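Local coordinates for penicillin-binding protein 1A (Mycobacterium tuberculosis, PDB 5CXW) that builds cross-linked peptidoglycan for the mycobacterial cell wall, its penicillin-sensitive transpeptidase domain, the part present here, joining the peptide subunits of neighbouring glycan strands, at residues A106-G111 / K260-N265; Q117-P122 / Y155-L160. All coordinates share one frame; numbering follows the deposited sequence. Where two conformers were deposited one is given.

Overall arrangement
Both contacts lie in the transpeptidase domain, their centres about 18 Å apart, and interaction 2 is nested along the chain within the loop that interaction 1 closes. Helix 100-109 relates them: its last turn packs on helix 260-270 in interaction 1, while Ala107 CB touches Leu158 CD1 of helix 152-161, the helix of interaction 2, at 3.9 Å. Interaction 1 is a buried helix-to-helix contact made by aliphatic carbon. Interaction 2, only partly buried and farther from the centre of the chain, ties a short strand and the turn after it to a helix through one arginine, mainly by charge and backbone carbonyls, with the aliphatic part of the arginine against a valine.

Interaction 1: A106-G111 / K260-N265; sequences AALEQG and KAVADN
Leu108 and Val262 bring the two helices together, their CA atoms 5.8 Å apart, the nearest such pair between 106-111 and 260-265. Helix 100-109 is ending here: Gly111 takes a positive phi of 80° and its N bonds to Leu108 O, part of a Schellman motif, a place where glycine, without a CB, turns at little cost. Helix 260-270 is in its opening turns.

Both central side chains start toward the opposite helix. With CG1 anti to its backbone N (chi1 168°) and CG2 beside that N, Val262 spreads both methyls toward Leu108, CG1 lying 3.7 Å from Leu108 CB and CG2 4.0 Å from it. The isobutyl end of Leu108 passes on to the next turn, where its CD1 and CD2 both face Asn265 CB, each at 4.1 Å. Glu109 contributes its aliphatic part: its side chain crosses that of Val262 at about a right angle, Glu109 CG 4.0 Å from Val262 CG2.

Asn265 offers carbon to the leucine because its amide is engaged elsewhere. Asn265 ND2 donates to Ala261 O at 2.9 Å, from the opposite face of that carbonyl to the helical Asn265 N, and also to Thr368 O, while OD1 accepts from Gly375 N, late in the modelled chain.

Helix 100-109 starts just after Ser97, the probable acyl-ester nucleophile, so the contact packs its far end, away from the site. Cohesion across it is van der Waals and hydrophobic, a branched valine against a leucine, whereas the buried amide of Asn265 is satisfied within its helix and by a neighbouring loop.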
ATOM      1  N   ALA A 106       4.823  -8.854  11.616  1.00  9.45           N
ATOM      2  CA  ALA A 106       4.510 -10.014  12.442  1.00  9.61           C
ATOM      3  C   ALA A 106       5.756 -10.577  13.150  1.00  9.95           C
ATOM      4  O   ALA A 106       5.694 -10.952  14.329  1.00 10.47           O
ATOM      5  CB  ALA A 106       3.907 -11.124  11.609  1.00  9.93           C
ATOM      6  N   ALA A 107       6.850 -10.645  12.401  1.00 10.04           N
ATOM      7  CA  ALA A 107       8.084 -11.157  12.921  1.00 10.41           C
ATOM      8  C   ALA A 107       8.583 -10.299  14.079  1.00 10.68           C
ATOM      9  O   ALA A 107       8.968 -10.783  15.171  1.00 10.79           O
ATOM     10  CB  ALA A 107       9.123 -11.216  11.827  1.00 10.39           C
ATOM     11  N   LEU A 108       8.655  -9.000  13.844  1.00 10.27           N
ATOM     12  CA  LEU A 108       9.166  -8.081  14.834  1.00 11.08           C
ATOM     13  C   LEU A 108       8.309  -8.147  16.101  1.00 11.46           C
ATOM     14  O   LEU A 108       8.833  -8.075  17.207  1.00 11.41           O
ATOM     15  CB  LEU A 108       9.199  -6.661  14.276  1.00 11.48           C
ATOM     16  CG  LEU A 108      10.277  -6.427  13.225  1.00 11.95           C
ATOM     17  CD1 LEU A 108       9.912  -5.230  12.364  1.00 12.29           C
ATOM     18  CD2 LEU A 108      11.571  -6.142  13.871  1.00 13.11           C
ATOM     19  N   GLU A 109       7.001  -8.328  15.938  1.00 11.19           N
ATOM     20  CA  GLU A 109       6.089  -8.422  17.080  1.00 12.21           C
ATOM     21  C   GLU A 109       6.387  -9.686  17.953  1.00 12.58           C
ATOM     22  O   GLU A 109       5.976  -9.768  19.143  1.00 13.46           O
ATOM     23  CB  GLU A 109       4.671  -8.377  16.576  1.00 12.69           C
ATOM     24  CG  GLU A 109       4.251  -6.973  16.184  1.00 13.41           C
ATOM     25  CD  GLU A 109       2.830  -6.861  15.716  1.00 15.37           C
ATOM     26  OE1 GLU A 109       2.228  -7.900  15.446  1.00 17.83           O
ATOM     27  OE2 GLU A 109       2.329  -5.717  15.613  1.00 16.37           O
ATOM     28  N   GLN A 110       7.030 -10.691  17.370  1.00 12.02           N
ATOM     29  CA  GLN A 110       7.394 -11.926  18.039  1.00 12.63           C
ATOM     30  C   GLN A 110       8.816 -11.945  18.502  1.00 12.92           C
ATOM     31  O   GLN A 110       9.330 -12.969  18.907  1.00 14.42           O
ATOM     32  CB  GLN A 110       7.118 -13.107  17.141  1.00 12.98           C
ATOM     33  CG  GLN A 110       5.659 -13.310  16.910  1.00 12.93           C
ATOM     34  CD  GLN A 110       5.318 -14.561  16.106  1.00 12.95           C
ATOM     35  OE1 GLN A 110       6.052 -15.589  16.070  1.00 13.65           O
ATOM     36  NE2 GLN A 110       4.132 -14.506  15.509  1.00 13.03           N
ATOM     37  N   GLY A 111       9.515 -10.831  18.353  1.00 12.93           N
ATOM     38  CA  GLY A 111      10.881 -10.719  18.817  1.00 12.72           C
ATOM     39  C   GLY A 111      11.875 -11.332  17.871  1.00 12.47           C
ATOM     40  O   GLY A 111      12.936 -11.809  18.277  1.00 12.13           O
ATOM     41  N   LYS A 260       5.205   1.065  18.446  1.00 10.70           N
ATOM     42  CA  LYS A 260       6.097   2.052  17.859  1.00 10.92           C
ATOM     43  C   LYS A 260       7.447   1.463  17.477  1.00 10.96           C
ATOM     44  O   LYS A 260       7.985   1.754  16.397  1.00 10.50           O
ATOM     45  CB  LYS A 260       6.285   3.209  18.834  1.00 12.10           C
ATOM     46  CG  LYS A 260       7.383   4.215  18.404  1.00 13.32           C
ATOM     47  CD  LYS A 260       7.373   5.474  19.219  1.00 14.43           C
ATOM     48  CE  LYS A 260       8.504   6.440  18.889  1.00 15.48           C
ATOM     49  NZ  LYS A 260       8.549   6.866  17.483  1.00 15.41           N
ATOM     50  N   ALA A 261       8.051   0.693  18.394  1.00 10.91           N
ATOM     51  CA  ALA A 261       9.390   0.150  18.149  1.00 10.70           C
ATOM     52  C   ALA A 261       9.371  -0.778  16.923  1.00 10.36           C
ATOM     53  O   ALA A 261      10.321  -0.762  16.105  1.00  9.65           O
ATOM     54  CB  ALA A 261       9.968  -0.540  19.356  1.00 11.25           C
ATOM     55  N   VAL A 262       8.293  -1.541  16.781  1.00 10.06           N
ATOM     56  CA  VAL A 262       8.127  -2.399  15.634  1.00 10.05           C
ATOM     57  C   VAL A 262       7.982  -1.574  14.375  1.00 10.02           C
ATOM     58  O   VAL A 262       8.699  -1.822  13.352  1.00 10.26           O
ATOM     59  CB  VAL A 262       6.921  -3.357  15.829  1.00 10.17           C
ATOM     60  CG1 VAL A 262       6.570  -4.038  14.521  1.00 10.01           C
ATOM     61  CG2 VAL A 262       7.236  -4.359  16.879  1.00 10.72           C
ATOM     62  N   ALA A 263       7.056  -0.647  14.371  1.00 10.16           N
ATOM     63  CA  ALA A 263       6.798   0.125  13.164  1.00 10.47           C
ATOM     64  C   ALA A 263       8.074   0.870  12.706  1.00 10.24           C
ATOM     65  O   ALA A 263       8.376   0.926  11.511  1.00  9.66           O
ATOM     66  CB  ALA A 263       5.721   1.124  13.424  1.00 11.19           C
ATOM     67  N   ASP A 264       8.807   1.449  13.641  1.00 10.52           N
ATOM     68  CA  ASP A 264      10.008   2.251  13.317  1.00 10.93           C
ATOM     69  C   ASP A 264      11.150   1.361  12.757  1.00 10.97           C
ATOM     70  O   ASP A 264      11.964   1.819  11.936  1.00 11.19           O
ATOM     71  CB  ASP A 264      10.436   3.083  14.521  1.00 11.87           C
ATOM     72  CG  ASP A 264       9.377   4.184  14.895  1.00 12.38           C
ATOM     73  OD1 ASP A 264       8.443   4.485  14.068  1.00 12.59           O
ATOM     74  OD2 ASP A 264       9.538   4.753  15.985  1.00 13.80           O
ATOM     75  N   ASN A 265      11.217   0.102  13.197  1.00 10.52           N
ATOM     76  CA  ASN A 265      12.139  -0.866  12.605  1.00 10.55           C
ATOM     77  C   ASN A 265      11.723  -1.266  11.176  1.00  9.75           C
ATOM     78  O   ASN A 265      12.596  -1.435  10.275  1.00  9.98           O
ATOM     79  CB  ASN A 265      12.344  -2.113  13.470  1.00 10.62           C
ATOM     80  CG  ASN A 265      13.428  -1.915  14.493  1.00 11.75           C
ATOM     81  OD1 ASN A 265      14.603  -2.074  14.192  1.00 12.53           O
ATOM     82  ND2 ASN A 265      13.065  -1.596  15.705  1.00 11.80           N
TER

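Interaction 2: Q117-P122 / Y155-L160; sequences QVDSSP and YYRLML
Arg157 NH1 is gripped by two backbone carbonyls of 117-122. Its bond to Ser121 O is short and fairly straight, 2.7 Å with an N-H...O angle of 161°, and uses a lone pair in the carbonyl plane while lying near the guanidinium plane. The bond from NH1 to Asp119 O, 2.9 Å, is more bent and comes from above that carbonyl's plane. NH2 adds a weak bond to Ser121 O, which therefore sits at the guanidinium edge between both amino groups.

The carboxylate of Asp119 stacks over one guanidinium face, the planes 20° apart. Its OD2 is 3.6 Å from Arg157 NH2, a salt bridge of charge alone, since no N-H points at it. Serine suits position 121: its N donates to Asp119 OD1 in an Asx turn and its OG meets Asp119 OD2 from above the carboxylate plane at 2.8 Å, so one residue holds both oxygens.

The arginine chain runs extended from CG to NE, and chi4 of 84° turns the guanidinium across its end. Its start lies against Val118, modelled in two conformers, so the exact methyl contact is doubtful.

Val118 pairs with Cys141, in the Cys138-Cys141 disulfide, and Ser120 with Gly139, tying the turn to a small two-stranded antiparallel sheet. The side chain of Pro122 is about 12 Å from the bound penicillin V adduct. One arginine of helix 152-161 thereby pins the strand's exit, its positive charge probably stabilised by the stacked carboxylate and converging carbonyls.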
ATOM      1  N   GLN A 117      18.931 -13.927  10.547  1.00 15.01           N
ATOM      2  CA  GLN A 117      19.517 -14.438   9.287  1.00 16.36           C
ATOM      3  C   GLN A 117      18.675 -15.569   8.763  1.00 15.60           C
ATOM      4  O   GLN A 117      18.396 -16.535   9.511  1.00 15.95           O
ATOM      5  CB  GLN A 117      20.908 -14.972   9.593  1.00 18.48           C
ATOM      6  CG  GLN A 117      21.904 -13.922  10.006  1.00 20.86           C
ATOM      7  CD  GLN A 117      22.388 -13.131   8.826  1.00 23.36           C
ATOM      8  OE1 GLN A 117      22.507 -13.652   7.708  1.00 25.16           O
ATOM      9  NE2 GLN A 117      22.604 -11.838   9.030  1.00 26.78           N
ATOM     10  N   VAL A 118      18.322 -15.485   7.480  0.50 14.44           N
ATOM     11  CA  VAL A 118      17.442 -16.439   6.805  0.50 13.88           C
ATOM     12  C   VAL A 118      18.097 -16.968   5.538  0.50 14.03           C
ATOM     13  O   VAL A 118      18.771 -16.216   4.833  0.50 13.49           O
ATOM     14  CB  VAL A 118      16.115 -15.776   6.397  0.50 13.35           C
ATOM     15  CG1 VAL A 118      15.159 -16.812   5.845  0.50 13.07           C
ATOM     16  CG2 VAL A 118      15.499 -15.083   7.585  0.50 13.17           C
ATOM     17  N   ASP A 119      17.947 -18.276   5.268  1.00 14.16           N
ATOM     18  CA  ASP A 119      18.466 -18.855   4.039  1.00 14.80           C
ATOM     19  C   ASP A 119      17.611 -18.365   2.859  1.00 13.75           C
ATOM     20  O   ASP A 119      16.417 -18.303   2.987  1.00 13.41           O
ATOM     21  CB  ASP A 119      18.339 -20.373   4.149  1.00 15.88           C
ATOM     22  CG  ASP A 119      18.849 -21.106   2.911  1.00 18.01           C
ATOM     23  OD1 ASP A 119      19.500 -20.574   2.051  1.00 18.20           O
ATOM     24  OD2 ASP A 119      18.648 -22.331   2.873  1.00 21.91           O
ATOM     25  N   SER A 120      18.243 -17.965   1.745  1.00 13.56           N
ATOM     26  CA  SER A 120      17.502 -17.521   0.567  1.00 13.43           C
ATOM     27  C   SER A 120      17.418 -18.535  -0.557  1.00 13.64           C
ATOM     28  O   SER A 120      16.955 -18.222  -1.645  1.00 13.11           O
ATOM     29  CB  SER A 120      18.101 -16.211   0.021  1.00 13.84           C
ATOM     30  OG  SER A 120      19.369 -16.393  -0.456  1.00 14.97           O
ATOM     31  N   SER A 121      17.883 -19.754  -0.289  1.00 13.77           N
ATOM     32  CA  SER A 121      17.889 -20.758  -1.339  1.00 14.40           C
ATOM     33  C   SER A 121      16.465 -21.149  -1.743  1.00 13.61           C
ATOM     34  O   SER A 121      15.511 -20.960  -0.958  1.00 13.74           O
ATOM     35  CB  SER A 121      18.632 -22.005  -0.864  1.00 15.07           C
ATOM     36  OG  SER A 121      17.960 -22.678   0.158  1.00 15.14           O
ATOM     37  N   PRO A 122      16.305 -21.718  -2.940  1.00 13.96           N
ATOM     38  CA  PRO A 122      14.971 -22.117  -3.342  1.00 13.73           C
ATOM     39  C   PRO A 122      14.402 -23.213  -2.430  1.00 13.62           C
ATOM     40  O   PRO A 122      15.172 -24.023  -1.863  1.00 14.60           O
ATOM     41  CB  PRO A 122      15.132 -22.651  -4.730  1.00 14.47           C
ATOM     42  CG  PRO A 122      16.504 -22.262  -5.206  1.00 15.33           C
ATOM     43  CD  PRO A 122      17.304 -21.858  -4.018  1.00 14.62           C
ATOM     44  N   TYR A 155      11.365 -14.724   2.597  1.00 10.11           N
ATOM     45  CA  TYR A 155      10.109 -14.266   3.239  1.00  9.99           C
ATOM     46  C   TYR A 155       9.173 -15.466   3.495  1.00  9.99           C
ATOM     47  O   TYR A 155       8.408 -15.449   4.446  1.00 10.47           O
ATOM     48  CB  TYR A 155       9.467 -13.047   2.497  1.00  9.68           C
ATOM     49  CG  TYR A 155      10.005 -11.831   3.213  1.00  9.52           C
ATOM     50  CD1 TYR A 155      11.319 -11.390   3.030  1.00  9.72           C
ATOM     51  CD2 TYR A 155       9.265 -11.206   4.172  1.00  9.52           C
ATOM     52  CE1 TYR A 155      11.860 -10.354   3.805  1.00  9.53           C
ATOM     53  CE2 TYR A 155       9.754 -10.188   4.968  1.00  9.38           C
ATOM     54  CZ  TYR A 155      11.056  -9.751   4.793  1.00  9.65           C
ATOM     55  OH  TYR A 155      11.576  -8.796   5.614  1.00 10.24           O
ATOM     56  N   TYR A 156       9.171 -16.463   2.608  1.00 10.15           N
ATOM     57  CA  TYR A 156       8.442 -17.726   2.883  1.00 10.67           C
ATOM     58  C   TYR A 156       8.993 -18.391   4.134  1.00 10.68           C
ATOM     59  O   TYR A 156       8.223 -18.771   5.034  1.00 11.45           O
ATOM     60  CB  TYR A 156       8.531 -18.680   1.705  1.00 11.15           C
ATOM     61  CG  TYR A 156       7.216 -19.105   1.140  1.00 11.81           C
ATOM     62  CD1 TYR A 156       6.576 -18.327   0.228  1.00 12.60           C
ATOM     63  CD2 TYR A 156       6.623 -20.309   1.496  1.00 12.27           C
ATOM     64  CE1 TYR A 156       5.354 -18.681  -0.310  1.00 12.97           C
ATOM     65  CE2 TYR A 156       5.437 -20.717   0.918  1.00 13.04           C
ATOM     66  CZ  TYR A 156       4.792 -19.881   0.040  1.00 13.28           C
ATOM     67  OH  TYR A 156       3.613 -20.293  -0.582  1.00 14.34           O
ATOM     68  N   ARG A 157      10.315 -18.522   4.255  1.00 10.81           N
ATOM     69  CA  ARG A 157      10.902 -19.097   5.440  1.00 10.81           C
ATOM     70  C   ARG A 157      10.605 -18.244   6.683  1.00 11.09           C
ATOM     71  O   ARG A 157      10.430 -18.798   7.793  1.00 11.83           O
ATOM     72  CB  ARG A 157      12.423 -19.306   5.311  1.00 11.04           C
ATOM     73  CG  ARG A 157      12.849 -20.344   4.311  1.00 11.45           C
ATOM     74  CD  ARG A 157      14.324 -20.655   4.476  1.00 12.20           C
ATOM     75  NE  ARG A 157      14.727 -21.814   3.639  1.00 12.77           N
ATOM     76  CZ  ARG A 157      15.065 -21.733   2.335  1.00 12.74           C
ATOM     77  NH1 ARG A 157      15.195 -20.592   1.722  1.00 12.81           N
ATOM     78  NH2 ARG A 157      15.335 -22.860   1.655  1.00 13.23           N
ATOM     79  N   LEU A 158      10.635 -16.925   6.546  1.00 10.82           N
ATOM     80  CA  LEU A 158      10.340 -16.096   7.684  1.00 11.00           C
ATOM     81  C   LEU A 158       8.886 -16.328   8.161  1.00 11.06           C
ATOM     82  O   LEU A 158       8.642 -16.495   9.380  1.00 11.97           O
ATOM     83  CB  LEU A 158      10.524 -14.647   7.368  1.00 10.92           C
ATOM     84  CG  LEU A 158      10.228 -13.687   8.505  1.00 11.16           C
ATOM     85  CD1 LEU A 158      11.079 -13.896   9.753  1.00 11.94           C
ATOM     86  CD2 LEU A 158      10.361 -12.254   7.992  1.00 11.28           C
ATOM     87  N   MET A 159       7.958 -16.354   7.220  1.00 10.51           N
ATOM     88  CA  MET A 159       6.550 -16.638   7.565  1.00 11.14           C
ATOM     89  C   MET A 159       6.422 -17.981   8.253  1.00 11.84           C
ATOM     90  O   MET A 159       5.683 -18.092   9.243  1.00 12.31           O
ATOM     91  CB  MET A 159       5.678 -16.588   6.312  1.00 11.18           C
ATOM     92  CG  MET A 159       4.286 -17.210   6.492  1.00 12.05           C
ATOM     93  SD  MET A 159       3.407 -17.198   4.962  1.00 12.40           S
ATOM     94  CE  MET A 159       4.326 -18.504   4.092  1.00 12.69           C
ATOM     95  N   LEU A 160       7.092 -19.021   7.758  1.00 12.29           N
ATOM     96  CA  LEU A 160       6.983 -20.328   8.383  1.00 13.38           C
ATOM     97  C   LEU A 160       7.556 -20.380   9.807  1.00 13.91           C
ATOM     98  O   LEU A 160       7.100 -21.200  10.643  1.00 14.14           O
ATOM     99  CB  LEU A 160       7.564 -21.397   7.496  1.00 14.16           C
ATOM    100  CG  LEU A 160       6.837 -21.599   6.186  1.00 15.20           C
ATOM    101  CD1 LEU A 160       7.685 -22.545   5.349  1.00 15.96           C
ATOM    102  CD2 LEU A 160       5.413 -22.063   6.302  1.00 16.59           C
TER